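Local coordinates for protein amino acid amide racemase (Ochrobactrum anthropi, PDB 6GIO) that binds pyridoxal-5'-phosphate and belongs to the class-III aminotransferase family of PLP-dependent proteins, at residues I44-G49 with G383-Y388; G326-D331 with L404-I409; D331-L336 with D414-A419; T372-Y377 with S431-F436. One frame throughout, in Å; residues are numbered along the deposited sequence.

Contact 1: I44-G49 with G383-Y388; sequences ILDLSG and GAAFTY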
loop_
_atom_site.group_PDB
_atom_site.type_symbol
_atom_site.label_atom_id
_atom_site.label_comp_id
_atom_site.label_asym_id
_atom_site.label_seq_id
_atom_site.Cartn_x
_atom_site.Cartn_y
_atom_site.Cartn_z
ATOM N N ILE C 44 -16.463 17.266 15.714
ATOM C CA ILE C 44 -17.019 17.513 14.371
ATOM C C ILE C 44 -17.763 16.285 13.851
ATOM O O ILE C 44 -17.253 15.193 13.927
ATOM C CB ILE C 44 -15.890 17.822 13.389
ATOM C CG1 ILE C 44 -14.996 18.944 13.941
ATOM C CG2 ILE C 44 -16.430 18.174 11.993
ATOM C CD1 ILE C 44 -15.720 20.232 14.229
ATOM N N LEU C 45 -18.962 16.474 13.310
ATOM C CA LEU C 45 -19.718 15.362 12.731
ATOM C C LEU C 45 -19.061 14.923 11.413
ATOM O O LEU C 45 -18.873 15.727 10.519
ATOM C CB LEU C 45 -21.185 15.756 12.523
ATOM C CG LEU C 45 -22.051 14.666 11.860
ATOM C CD1 LEU C 45 -22.049 13.350 12.630
ATOM C CD2 LEU C 45 -23.491 15.128 11.662
ATOM N N ASP C 46 -18.719 13.640 11.290
ATOM C CA ASP C 46 -18.001 13.197 10.118
ATOM C C ASP C 46 -18.933 12.661 9.060
ATOM O O ASP C 46 -19.347 11.514 9.108
ATOM C CB ASP C 46 -16.907 12.167 10.425
ATOM C CG ASP C 46 -16.029 11.861 9.169
ATOM O OD1 ASP C 46 -15.838 12.806 8.354
ATOM O OD2 ASP C 46 -15.549 10.699 9.004
ATOM N N LEU C 47 -19.184 13.490 8.054
ATOM C CA LEU C 47 -19.934 13.058 6.873
ATOM C C LEU C 47 -19.021 12.580 5.737
ATOM O O LEU C 47 -19.496 12.074 4.723
ATOM C CB LEU C 47 -20.794 14.209 6.407
ATOM C CG LEU C 47 -21.699 14.802 7.487
ATOM C CD1 LEU C 47 -22.368 16.074 6.980
ATOM C CD2 LEU C 47 -22.725 13.767 7.913
ATOM N N SER C 48 -17.717 12.725 5.925
ATOM C CA SER C 48 -16.730 12.225 4.981
ATOM C C SER C 48 -16.356 10.751 5.102
ATOM O O SER C 48 -15.890 10.186 4.122
ATOM C CB SER C 48 -15.454 13.068 5.061
ATOM O OG SER C 48 -14.622 12.688 6.129
ATOM N N GLY C 49 -16.538 10.148 6.285
ATOM C CA GLY C 49 -16.018 8.814 6.577
ATOM C C GLY C 49 -14.529 8.648 6.242
ATOM O O GLY C 49 -14.085 7.531 5.880
ATOM N N GLY C 383 -19.460 22.687 12.186
ATOM C CA GLY C 383 -19.334 21.390 12.875
ATOM C C GLY C 383 -19.592 20.136 12.034
ATOM O O GLY C 383 -19.935 19.075 12.572
ATOM N N ALA C 384 -19.388 20.226 10.721
ATOM C CA ALA C 384 -19.457 19.037 9.851
ATOM C C ALA C 384 -18.296 18.987 8.864
ATOM O O ALA C 384 -17.908 20.024 8.278
ATOM C CB ALA C 384 -20.764 18.981 9.106
ATOM N N ALA C 385 -17.749 17.776 8.693
ATOM C CA ALA C 385 -16.647 17.527 7.777
ATOM C C ALA C 385 -17.140 16.831 6.502
ATOM O O ALA C 385 -17.652 15.688 6.556
ATOM C CB ALA C 385 -15.563 16.693 8.447
ATOM N N PHE C 386 -16.966 17.490 5.355
ATOM C CA PHE C 386 -17.288 16.815 4.079
ATOM C C PHE C 386 -16.378 17.315 2.988
ATOM O O PHE C 386 -15.473 18.123 3.257
ATOM C CB PHE C 386 -18.795 16.890 3.731
ATOM C CG PHE C 386 -19.393 18.276 3.808
ATOM C CD1 PHE C 386 -19.713 18.853 5.044
ATOM C CD2 PHE C 386 -19.690 18.987 2.648
ATOM C CE1 PHE C 386 -20.269 20.123 5.124
ATOM C CE2 PHE C 386 -20.247 20.264 2.719
ATOM C CZ PHE C 386 -20.524 20.834 3.956
ATOM N N THR C 387 -16.590 16.821 1.762
ATOM C CA THR C 387 -15.658 17.093 0.652
ATOM C C THR C 387 -16.428 17.370 -0.610
ATOM O O THR C 387 -17.644 17.342 -0.597
ATOM C CB THR C 387 -14.724 15.901 0.408
ATOM O OG1 THR C 387 -15.499 14.765 0.014
ATOM C CG2 THR C 387 -13.965 15.563 1.669
ATOM N N TYR C 388 -15.724 17.648 -1.706
ATOM C CA TYR C 388 -16.360 17.588 -3.014
ATOM C C TYR C 388 -15.597 16.738 -4.034
ATOM O O TYR C 388 -14.388 16.523 -3.935
ATOM C CB TYR C 388 -16.580 18.971 -3.596
ATOM C CG TYR C 388 -15.337 19.805 -3.725
ATOM C CD1 TYR C 388 -14.493 19.697 -4.818
ATOM C CD2 TYR C 388 -15.024 20.723 -2.741
ATOM C CE1 TYR C 388 -13.362 20.498 -4.931
ATOM C CE2 TYR C 388 -13.916 21.520 -2.841
ATOM C CZ TYR C 388 -13.090 21.414 -3.927
ATOM O OH TYR C 388 -12.001 22.251 -3.948
#

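Contact 2: G326-D331 with L404-I409; sequences GGIFAD and LTEPEI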
loop_
_atom_site.group_PDB
_atom_site.type_symbol
_atom_site.label_atom_id
_atom_site.label_comp_id
_atom_site.label_asym_id
_atom_site.label_seq_id
_atom_site.Cartn_x
_atom_site.Cartn_y
_atom_site.Cartn_z
ATOM N N GLY C 326 -29.964 6.334 4.528
ATOM C CA GLY C 326 -29.553 7.082 3.361
ATOM C C GLY C 326 -30.719 7.714 2.598
ATOM O O GLY C 326 -30.595 8.821 2.078
ATOM N N GLY C 327 -31.839 7.008 2.517
ATOM C CA GLY C 327 -33.074 7.566 1.917
ATOM C C GLY C 327 -33.593 8.793 2.661
ATOM O O GLY C 327 -33.879 9.831 2.039
ATOM N N ILE C 328 -33.712 8.683 3.987
ATOM C CA ILE C 328 -34.043 9.856 4.835
ATOM C C ILE C 328 -33.078 11.034 4.603
ATOM O O ILE C 328 -33.516 12.179 4.406
ATOM C CB ILE C 328 -34.103 9.486 6.341
ATOM C CG1 ILE C 328 -35.184 8.403 6.583
ATOM C CG2 ILE C 328 -34.335 10.728 7.195
ATOM C CD1 ILE C 328 -34.998 7.629 7.874
ATOM N N PHE C 329 -31.765 10.757 4.605
ATOM C CA PHE C 329 -30.745 11.815 4.442
ATOM C C PHE C 329 -30.879 12.452 3.060
ATOM O O PHE C 329 -30.900 13.676 2.930
ATOM C CB PHE C 329 -29.321 11.245 4.634
ATOM C CG PHE C 329 -28.223 12.297 4.714
ATOM C CD1 PHE C 329 -28.503 13.647 4.936
ATOM C CD2 PHE C 329 -26.897 11.916 4.617
ATOM C CE1 PHE C 329 -27.492 14.590 5.014
ATOM C CE2 PHE C 329 -25.870 12.854 4.711
ATOM C CZ PHE C 329 -26.168 14.192 4.905
ATOM N N ALA C 330 -30.981 11.611 2.036
ATOM C CA ALA C 330 -31.092 12.088 0.659
ATOM C C ALA C 330 -32.324 13.009 0.496
ATOM O O ALA C 330 -32.253 14.061 -0.145
ATOM C CB ALA C 330 -31.139 10.906 -0.338
ATOM N N ASP C 331 -33.447 12.604 1.077
ATOM C CA ASP C 331 -34.688 13.378 0.964
ATOM C C ASP C 331 -34.610 14.720 1.666
ATOM O O ASP C 331 -35.056 15.707 1.087
ATOM C CB ASP C 331 -35.887 12.550 1.427
ATOM C CG ASP C 331 -36.223 11.450 0.444
ATOM O OD1 ASP C 331 -35.920 11.638 -0.772
ATOM O OD2 ASP C 331 -36.797 10.420 0.869
ATOM N N LEU C 404 -24.100 6.161 11.070
ATOM C CA LEU C 404 -24.721 7.468 11.188
ATOM C C LEU C 404 -26.132 7.348 11.810
ATOM O O LEU C 404 -26.959 6.530 11.371
ATOM C CB LEU C 404 -24.781 8.152 9.822
ATOM C CG LEU C 404 -25.176 9.635 9.827
ATOM C CD1 LEU C 404 -24.084 10.525 10.412
ATOM C CD2 LEU C 404 -25.561 10.083 8.424
ATOM N N THR C 405 -26.399 8.153 12.840
ATOM C CA THR C 405 -27.726 8.082 13.531
ATOM C C THR C 405 -28.755 9.022 12.902
ATOM O O THR C 405 -28.406 9.945 12.150
ATOM C CB THR C 405 -27.620 8.382 15.042
ATOM O OG1 THR C 405 -27.260 9.748 15.249
ATOM C CG2 THR C 405 -26.592 7.490 15.683
ATOM N N GLU C 406 -30.028 8.799 13.211
ATOM C CA GLU C 406 -31.075 9.701 12.707
ATOM C C GLU C 406 -30.970 11.133 13.240
ATOM O O GLU C 406 -31.114 12.062 12.473
ATOM C CB GLU C 406 -32.459 9.086 12.834
ATOM C CG GLU C 406 -32.601 7.917 11.858
ATOM C CD GLU C 406 -33.942 7.196 11.912
ATOM O OE1 GLU C 406 -34.991 7.863 11.903
ATOM O OE2 GLU C 406 -33.937 5.946 11.910
ATOM N N PRO C 407 -30.629 11.326 14.520
ATOM C CA PRO C 407 -30.361 12.704 14.961
ATOM C C PRO C 407 -29.208 13.363 14.241
ATOM O O PRO C 407 -29.227 14.579 14.032
ATOM C CB PRO C 407 -30.025 12.541 16.445
ATOM C CG PRO C 407 -30.805 11.312 16.840
ATOM C CD PRO C 407 -30.761 10.397 15.659
ATOM N N GLU C 408 -28.195 12.578 13.894
ATOM C CA GLU C 408 -27.063 13.113 13.153
ATOM C C GLU C 408 -27.462 13.470 11.717
ATOM O O GLU C 408 -26.952 14.431 11.146
ATOM C CB GLU C 408 -25.893 12.139 13.198
ATOM C CG GLU C 408 -25.207 12.115 14.539
ATOM C CD GLU C 408 -24.289 10.939 14.725
ATOM O OE1 GLU C 408 -24.399 9.938 13.981
ATOM O OE2 GLU C 408 -23.468 11.020 15.667
ATOM N N ILE C 409 -28.388 12.731 11.126
ATOM C CA ILE C 409 -28.916 13.131 9.815
ATOM C C ILE C 409 -29.550 14.523 9.865
ATOM O O ILE C 409 -29.280 15.329 8.976
ATOM C CB ILE C 409 -29.882 12.088 9.219
ATOM C CG1 ILE C 409 -29.103 10.836 8.843
ATOM C CG2 ILE C 409 -30.559 12.638 7.964
ATOM C CD1 ILE C 409 -29.958 9.629 8.509
#

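Contact 3: D331-L336 with D414-A419; sequences DRLRRL and DIVDQA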
loop_
_atom_site.group_PDB
_atom_site.type_symbol
_atom_site.label_atom_id
_atom_site.label_comp_id
_atom_site.label_asym_id
_atom_site.label_seq_id
_atom_site.Cartn_x
_atom_site.Cartn_y
_atom_site.Cartn_z
ATOM N N ASP C 331 -33.447 12.604 1.077
ATOM C CA ASP C 331 -34.688 13.378 0.964
ATOM C C ASP C 331 -34.610 14.720 1.666
ATOM O O ASP C 331 -35.056 15.707 1.087
ATOM C CB ASP C 331 -35.887 12.550 1.427
ATOM C CG ASP C 331 -36.223 11.450 0.444
ATOM O OD1 ASP C 331 -35.920 11.638 -0.772
ATOM O OD2 ASP C 331 -36.797 10.420 0.869
ATOM N N ARG C 332 -33.991 14.775 2.849
ATOM C CA ARG C 332 -33.697 16.078 3.510
ATOM C C ARG C 332 -32.926 16.981 2.564
ATOM O O ARG C 332 -33.280 18.114 2.341
ATOM C CB ARG C 332 -32.912 15.913 4.824
ATOM C CG ARG C 332 -33.678 15.194 5.929
ATOM C CD ARG C 332 -34.807 16.034 6.551
ATOM N NE ARG C 332 -34.319 17.353 6.988
ATOM C CZ ARG C 332 -33.817 17.633 8.192
ATOM N NH1 ARG C 332 -33.765 16.700 9.126
ATOM N NH2 ARG C 332 -33.371 18.849 8.474
ATOM N N LEU C 333 -31.861 16.451 1.976
ATOM C CA LEU C 333 -31.054 17.230 1.059
ATOM C C LEU C 333 -31.839 17.703 -0.153
ATOM O O LEU C 333 -31.787 18.873 -0.509
ATOM C CB LEU C 333 -29.813 16.426 0.663
ATOM C CG LEU C 333 -28.815 16.201 1.792
ATOM C CD1 LEU C 333 -27.805 15.131 1.397
ATOM C CD2 LEU C 333 -28.110 17.507 2.144
ATOM N N ARG C 334 -32.600 16.823 -0.777
ATOM C CA ARG C 334 -33.459 17.257 -1.891
ATOM C C ARG C 334 -34.377 18.426 -1.561
ATOM O O ARG C 334 -34.477 19.382 -2.333
ATOM C CB ARG C 334 -34.350 16.129 -2.380
ATOM C CG ARG C 334 -33.700 15.315 -3.427
ATOM C CD ARG C 334 -34.593 14.215 -3.986
ATOM N NE ARG C 334 -33.665 13.188 -4.442
ATOM C CZ ARG C 334 -33.367 12.066 -3.797
ATOM N NH1 ARG C 334 -33.988 11.724 -2.678
ATOM N NH2 ARG C 334 -32.464 11.255 -4.318
ATOM N N ARG C 335 -35.079 18.333 -0.437
ATOM C CA ARG C 335 -35.999 19.401 -0.034
ATOM C C ARG C 335 -35.266 20.744 0.175
ATOM O O ARG C 335 -35.868 21.810 0.019
ATOM C CB ARG C 335 -36.806 19.013 1.210
ATOM C CG ARG C 335 -37.813 17.876 1.026
ATOM C CD ARG C 335 -38.746 17.781 2.241
ATOM N NE ARG C 335 -39.235 19.131 2.608
ATOM C CZ ARG C 335 -40.503 19.570 2.540
ATOM N NH1 ARG C 335 -41.514 18.785 2.180
ATOM N NH2 ARG C 335 -40.766 20.826 2.869
ATOM N N LEU C 336 -33.966 20.710 0.459
ATOM C CA LEU C 336 -33.199 21.938 0.556
ATOM C C LEU C 336 -33.114 22.679 -0.781
ATOM O O LEU C 336 -32.816 23.893 -0.806
ATOM C CB LEU C 336 -31.796 21.694 1.122
ATOM C CG LEU C 336 -31.744 21.111 2.557
ATOM C CD1 LEU C 336 -30.306 20.873 2.953
ATOM C CD2 LEU C 336 -32.428 21.995 3.607
ATOM N N ASP C 414 -29.107 20.284 8.519
ATOM C CA ASP C 414 -29.171 21.662 9.000
ATOM C C ASP C 414 -27.888 22.409 8.748
ATOM O O ASP C 414 -27.900 23.602 8.362
ATOM C CB ASP C 414 -29.555 21.675 10.484
ATOM C CG ASP C 414 -31.067 21.470 10.710
ATOM O OD1 ASP C 414 -31.880 21.561 9.756
ATOM O OD2 ASP C 414 -31.446 21.196 11.856
ATOM N N ILE C 415 -26.765 21.723 8.942
ATOM C CA ILE C 415 -25.461 22.352 8.742
ATOM C C ILE C 415 -25.232 22.650 7.258
ATOM O O ILE C 415 -24.792 23.750 6.874
ATOM C CB ILE C 415 -24.312 21.488 9.308
ATOM C CG1 ILE C 415 -24.317 21.572 10.853
ATOM C CG2 ILE C 415 -22.954 21.944 8.732
ATOM C CD1 ILE C 415 -23.453 20.539 11.530
ATOM N N VAL C 416 -25.552 21.681 6.414
ATOM C CA VAL C 416 -25.426 21.896 4.947
ATOM C C VAL C 416 -26.297 23.078 4.457
ATOM O O VAL C 416 -25.864 23.892 3.641
ATOM C CB VAL C 416 -25.830 20.618 4.170
ATOM C CG1 VAL C 416 -25.904 20.891 2.674
ATOM C CG2 VAL C 416 -24.829 19.520 4.469
ATOM N N ASP C 417 -27.545 23.099 4.935
ATOM C CA ASP C 417 -28.507 24.153 4.658
ATOM C C ASP C 417 -27.919 25.507 5.052
ATOM O O ASP C 417 -27.883 26.444 4.264
ATOM C CB ASP C 417 -29.808 23.828 5.425
ATOM C CG ASP C 417 -30.874 24.903 5.312
ATOM O OD1 ASP C 417 -30.679 25.957 4.680
ATOM O OD2 ASP C 417 -31.918 24.694 5.930
ATOM N N GLN C 418 -27.405 25.590 6.261
ATOM C CA GLN C 418 -26.855 26.845 6.747
ATOM C C GLN C 418 -25.586 27.233 6.010
ATOM O O GLN C 418 -25.347 28.427 5.755
ATOM C CB GLN C 418 -26.585 26.741 8.252
ATOM C CG GLN C 418 -26.209 28.087 8.880
ATOM C CD GLN C 418 -27.376 29.058 8.896
ATOM O OE1 GLN C 418 -27.249 30.225 8.535
ATOM N NE2 GLN C 418 -28.519 28.566 9.288
ATOM N N ALA C 419 -24.753 26.239 5.673
ATOM C CA ALA C 419 -23.493 26.530 4.978
ATOM C C ALA C 419 -23.730 27.087 3.540
ATOM O O ALA C 419 -23.112 28.065 3.131
ATOM C CB ALA C 419 -22.566 25.306 4.962
#

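Contact 4: T372-Y377 with S431-F436; sequences TAKIIY and SDVAHF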
loop_
_atom_site.group_PDB
_atom_site.type_symbol
_atom_site.label_atom_id
_atom_site.label_comp_id
_atom_site.label_asym_id
_atom_site.label_seq_id
_atom_site.Cartn_x
_atom_site.Cartn_y
_atom_site.Cartn_z
ATOM N N THR C 372 -18.037 26.074 -4.104
ATOM C CA THR C 372 -18.054 24.742 -3.508
ATOM C C THR C 372 -17.075 24.633 -2.320
ATOM O O THR C 372 -17.434 24.145 -1.256
ATOM C CB THR C 372 -17.742 23.712 -4.603
ATOM O OG1 THR C 372 -18.663 23.931 -5.692
ATOM C CG2 THR C 372 -17.839 22.270 -4.093
ATOM N N ALA C 373 -15.868 25.138 -2.478
ATOM C CA ALA C 373 -14.890 25.163 -1.362
ATOM C C ALA C 373 -15.372 25.972 -0.148
ATOM O O ALA C 373 -15.123 25.587 0.981
ATOM C CB ALA C 373 -13.518 25.676 -1.828
ATOM N N LYS C 374 -16.088 27.064 -0.392
ATOM C CA LYS C 374 -16.620 27.885 0.673
ATOM C C LYS C 374 -17.695 27.155 1.417
ATOM O O LYS C 374 -17.820 27.309 2.629
ATOM C CB LYS C 374 -17.201 29.201 0.129
ATOM C CG LYS C 374 -16.132 30.206 -0.222
ATOM C CD LYS C 374 -16.748 31.494 -0.708
ATOM C CE LYS C 374 -15.651 32.447 -1.132
ATOM N NZ LYS C 374 -16.196 33.795 -1.460
ATOM N N ILE C 375 -18.506 26.381 0.705
ATOM C CA ILE C 375 -19.531 25.584 1.380
ATOM C C ILE C 375 -18.893 24.546 2.343
ATOM O O ILE C 375 -19.356 24.367 3.482
ATOM C CB ILE C 375 -20.468 24.909 0.359
ATOM C CG1 ILE C 375 -21.288 25.993 -0.370
ATOM C CG2 ILE C 375 -21.378 23.909 1.046
ATOM C CD1 ILE C 375 -21.968 25.504 -1.620
ATOM N N ILE C 376 -17.832 23.869 1.903
ATOM C CA ILE C 376 -17.104 22.920 2.779
ATOM C C ILE C 376 -16.490 23.635 4.002
ATOM O O ILE C 376 -16.546 23.139 5.133
ATOM C CB ILE C 376 -15.919 22.240 2.047
ATOM C CG1 ILE C 376 -16.352 21.555 0.751
ATOM C CG2 ILE C 376 -15.260 21.231 2.949
ATOM C CD1 ILE C 376 -17.358 20.460 0.918
ATOM N N TYR C 377 -15.854 24.776 3.747
ATOM C CA TYR C 377 -15.224 25.542 4.825
ATOM C C TYR C 377 -16.244 26.019 5.852
ATOM O O TYR C 377 -16.041 25.930 7.073
ATOM C CB TYR C 377 -14.501 26.743 4.260
ATOM C CG TYR C 377 -13.900 27.585 5.331
ATOM C CD1 TYR C 377 -12.652 27.290 5.834
ATOM C CD2 TYR C 377 -14.575 28.689 5.834
ATOM C CE1 TYR C 377 -12.078 28.065 6.820
ATOM C CE2 TYR C 377 -14.009 29.474 6.821
ATOM C CZ TYR C 377 -12.763 29.147 7.311
ATOM O OH TYR C 377 -12.207 29.914 8.296
ATOM N N SER C 431 -10.079 34.527 0.991
ATOM C CA SER C 431 -8.767 34.148 1.571
ATOM C C SER C 431 -8.823 32.889 2.450
ATOM O O SER C 431 -7.825 32.189 2.597
ATOM C CB SER C 431 -8.191 35.288 2.413
ATOM O OG SER C 431 -8.734 35.228 3.716
ATOM N N ASP C 432 -9.984 32.638 3.047
ATOM C CA ASP C 432 -10.210 31.449 3.878
ATOM C C ASP C 432 -10.212 30.117 3.092
ATOM O O ASP C 432 -9.863 29.066 3.651
ATOM C CB ASP C 432 -11.524 31.603 4.663
ATOM C CG ASP C 432 -11.483 32.757 5.675
ATOM O OD1 ASP C 432 -10.421 33.408 5.838
ATOM O OD2 ASP C 432 -12.527 33.011 6.308
ATOM N N VAL C 433 -10.594 30.157 1.814
ATOM C CA VAL C 433 -10.520 28.972 0.944
ATOM C C VAL C 433 -9.319 28.970 -0.022
ATOM O O VAL C 433 -9.024 27.939 -0.648
ATOM C CB VAL C 433 -11.822 28.759 0.139
ATOM C CG1 VAL C 433 -12.962 28.389 1.071
ATOM C CG2 VAL C 433 -12.182 29.990 -0.685
ATOM N N ALA C 434 -8.632 30.108 -0.150
ATOM C CA ALA C 434 -7.466 30.217 -1.042
ATOM C C ALA C 434 -6.493 29.050 -0.855
ATOM O O ALA C 434 -6.051 28.427 -1.821
ATOM C CB ALA C 434 -6.747 31.544 -0.809
ATOM N N HIS C 435 -6.196 28.740 0.402
ATOM C CA HIS C 435 -5.191 27.733 0.725
ATOM C C HIS C 435 -5.603 26.281 0.387
ATOM O O HIS C 435 -4.744 25.402 0.333
ATOM C CB HIS C 435 -4.785 27.858 2.200
ATOM C CG HIS C 435 -3.454 27.245 2.511
ATOM N ND1 HIS C 435 -2.281 27.681 1.930
ATOM C CD2 HIS C 435 -3.110 26.224 3.334
ATOM C CE1 HIS C 435 -1.272 26.957 2.381
ATOM N NE2 HIS C 435 -1.747 26.066 3.235
ATOM N N PHE C 436 -6.896 26.029 0.153
ATOM C CA PHE C 436 -7.396 24.664 -0.140
ATOM C C PHE C 436 -7.731 24.449 -1.619
ATOM O O PHE C 436 -8.506 23.555 -1.969
ATOM C CB PHE C 436 -8.597 24.346 0.763
ATOM C CG PHE C 436 -8.307 24.580 2.212
ATOM C CD1 PHE C 436 -7.482 23.708 2.910
ATOM C CD2 PHE C 436 -8.785 25.703 2.859
ATOM C CE1 PHE C 436 -7.165 23.945 4.242
ATOM C CE2 PHE C 436 -8.482 25.935 4.193
ATOM C CZ PHE C 436 -7.669 25.058 4.882
#

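Contact 1: I44-G49 with G383-Y388
Leu45 bonds to Gly383, just ahead of the adjoining strand, and to Ala385 within it. Leu45 N donates to Gly383 O at 2.9 Å, approaching from above the carbonyl plane, and Ala385 N donates to Leu45 O at 3.0 Å in an almost straight bond. This end is tightly packed. Ala384 CA adds a CA-H...O contact of 3.4 Å to the same Leu45 O, and Ile44 CG2, anti to its backbone N, reaches within 3.6 Å of Ala385 N and also rests on Ala385 CB. Strands 43-46 and 384-389 are the one parallel pair in a mixed sheet whose other neighbours run antiparallel. Gly383, partly exposed, closes helix 369-382 in a Schellman motif and leads straight into the second strand. Past Asp46 the pairing slackens: Leu47 N reaches Ala385 O in a weak bond of 3.1 Å, bent to 130° at the hydrogen, while Leu47 CD1 touches Ala384 CB at 3.9 Å. Farther on, Ser48 CB stands 4.5 Å from Thr387 CG2, and the Phe386 ring leads off toward Phe398 and Ile376. Asp46 OD1 accepts from Ser48 N at 3.1 Å, 65° out of the carboxylate plane, forming an Asx turn; the other carboxylate oxygen, Asp46 OD2, is hydrogen-bonded to Tyr58 OH. Tyr82 of the second subunit lies against Asp46 and Ala385, its OH hydrogen-bonded to Ser48 OG, and Leu81 of that subunit touches Ser48 and Thr387.

Contact 2: G326-D331 with L404-I409
The Phe329 ring is met obliquely by two branched side chains, Ile409 through CG2 near the ring's CD1 and Leu404 through CD2 near the ring's CD2. The Ile409 methyl is the closer, 3.8 Å from Phe329 CD1, whereas Leu404 CD2 stands 4.4 Å from Phe329 CD2. Phe329 CG is anti to the backbone N (chi1 -170°), and Ile409 CG2 settles where the ring leaves the helix, touching Phe329 CB and coming within 3.6 Å of Phe329 CA. Ile328 CG2 flanks the same methyl, Ile409 CG2, at 4.3 Å. A second flat group, the Glu406 carboxylate, touches Ile328 CD1 with OE1 at 4.0 Å, the two side chains crossing at about a right angle. Its remaining oxygen, OE2, is held in a salt bridge by Arg324, so an ion pair borders the apolar patch. Leu404 and Glu408 also touch Leu45 on strand 43-46. The second segment is the start of helix 406-424: Thr405 N donates to Glu408 OE1 at 2.9 Å, nearly straight at 172°, and Glu408 N returns a bond to Thr405 OG1 at 3.3 Å. This reciprocal pair is a capping box, here at a helix N terminus packed against the flank of helix 318-339.

Contact 3: D331-L336 with D414-A419
Arg332, Leu333 and Leu336 meet Asp414, Val416 and Asp417 where helices 318-339 and 406-424 run side by side in nearly the same direction, their local axes 10.3 Å apart and crossing at -21°. On the more exposed flank Arg332, its chain folded over at chi2 and chi3, brings NH2 to Asp414 OD1 in a long salt bridge of 3.3 Å. The oxygen lies at the guanidinium edge and in its plane, while the carboxylate is turned 65° against that plane. The stronger partner of Arg332 is Asp410, which forms a salt bridge with NH1, so two acids of one helix flank share the guanidinium. The buried side is apolar: the Leu333 and Val416 side chains cross at about a right angle, with Leu333 CD2 4.1 Å from Val416 CG1, and Leu336 CD1 comes to 4.4 Å from Val416 CG1. Leu336 also lies against Asp417, with CD2 3.7 Å from Asp417 CB and 3.6 Å from Asp417 OD2. That carboxylate finds its polar partners elsewhere, OD2 on Lys339 and OD1 on His340. The same Leu333 and Leu336 also rest on Val346 and Ile343 of strand 343-349, an outermost strand of its sheet; on the other helix, Ile415 and Ala419 touch Leu382 of helix 369-382.

Contact 4: T372-Y377 with S431-F436
Ala373, Lys374 and Tyr377 present one flank of helix 369-382 to Val433, which projects from the short, weakly bonded helix 431-434 close to the C terminus of the chain. The pairing is helix-on-helix packing that lays the C-terminal segment over the surface of the domain. Ala373 comes first: Val433 CG1 sits 3.5 Å from Ala373 O and 4.0 Å from Ala373 CB, with Met437 touching the same alanine. At Lys374 the contact is made by the root of the side chain, where CG lies 3.9 Å from Val433 CG1 and also touches Val433 CG2, the two side chains crossing at about a right angle. Beyond CG the lysine is fully extended, and its NZ forms a salt bridge with Asp430 and a hydrogen bond to Val428 O, a polar tie to the chain just ahead of the short helix. Tyr377, one turn after Ala373, touches the same methyl, with CB 3.9 Å from Val433 CG1. Its CG, anti to the backbone N (chi1 177°), starts the ring off toward Asp432. Pro25 touches both Tyr377 and Phe436. The ring lies under Asp432, whose carboxylate plane is tilted 41° to it, and Tyr377 OH is 3.7 Å from Asp432 OD2. Asp432 CB makes a CH-pi contact over one face, 4.0 Å from the Tyr377 ring centroid and 21° off its normal.

From the N terminus, strand 43-46 waits longest for its partner: contact 1 closes a loop of 333 residues onto strand 384-389. Helix 318-339 then supplies the first segments of contacts 2 and 3, which overlap at Asp331 and close loops of 72 and 77 residues onto successive parts of helix 406-424. Contact 4 brings residues 431-436 back to helix 369-382, which runs directly into the second strand of contact 1. No loop nests inside another; every pair crosses. Contact 1 touches the other three, meeting contact 3 through Ala384 and Ile415, and Ala419 of contact 3 meets Ile375 of contact 4, joining sheet, three long helices and C-terminal segment.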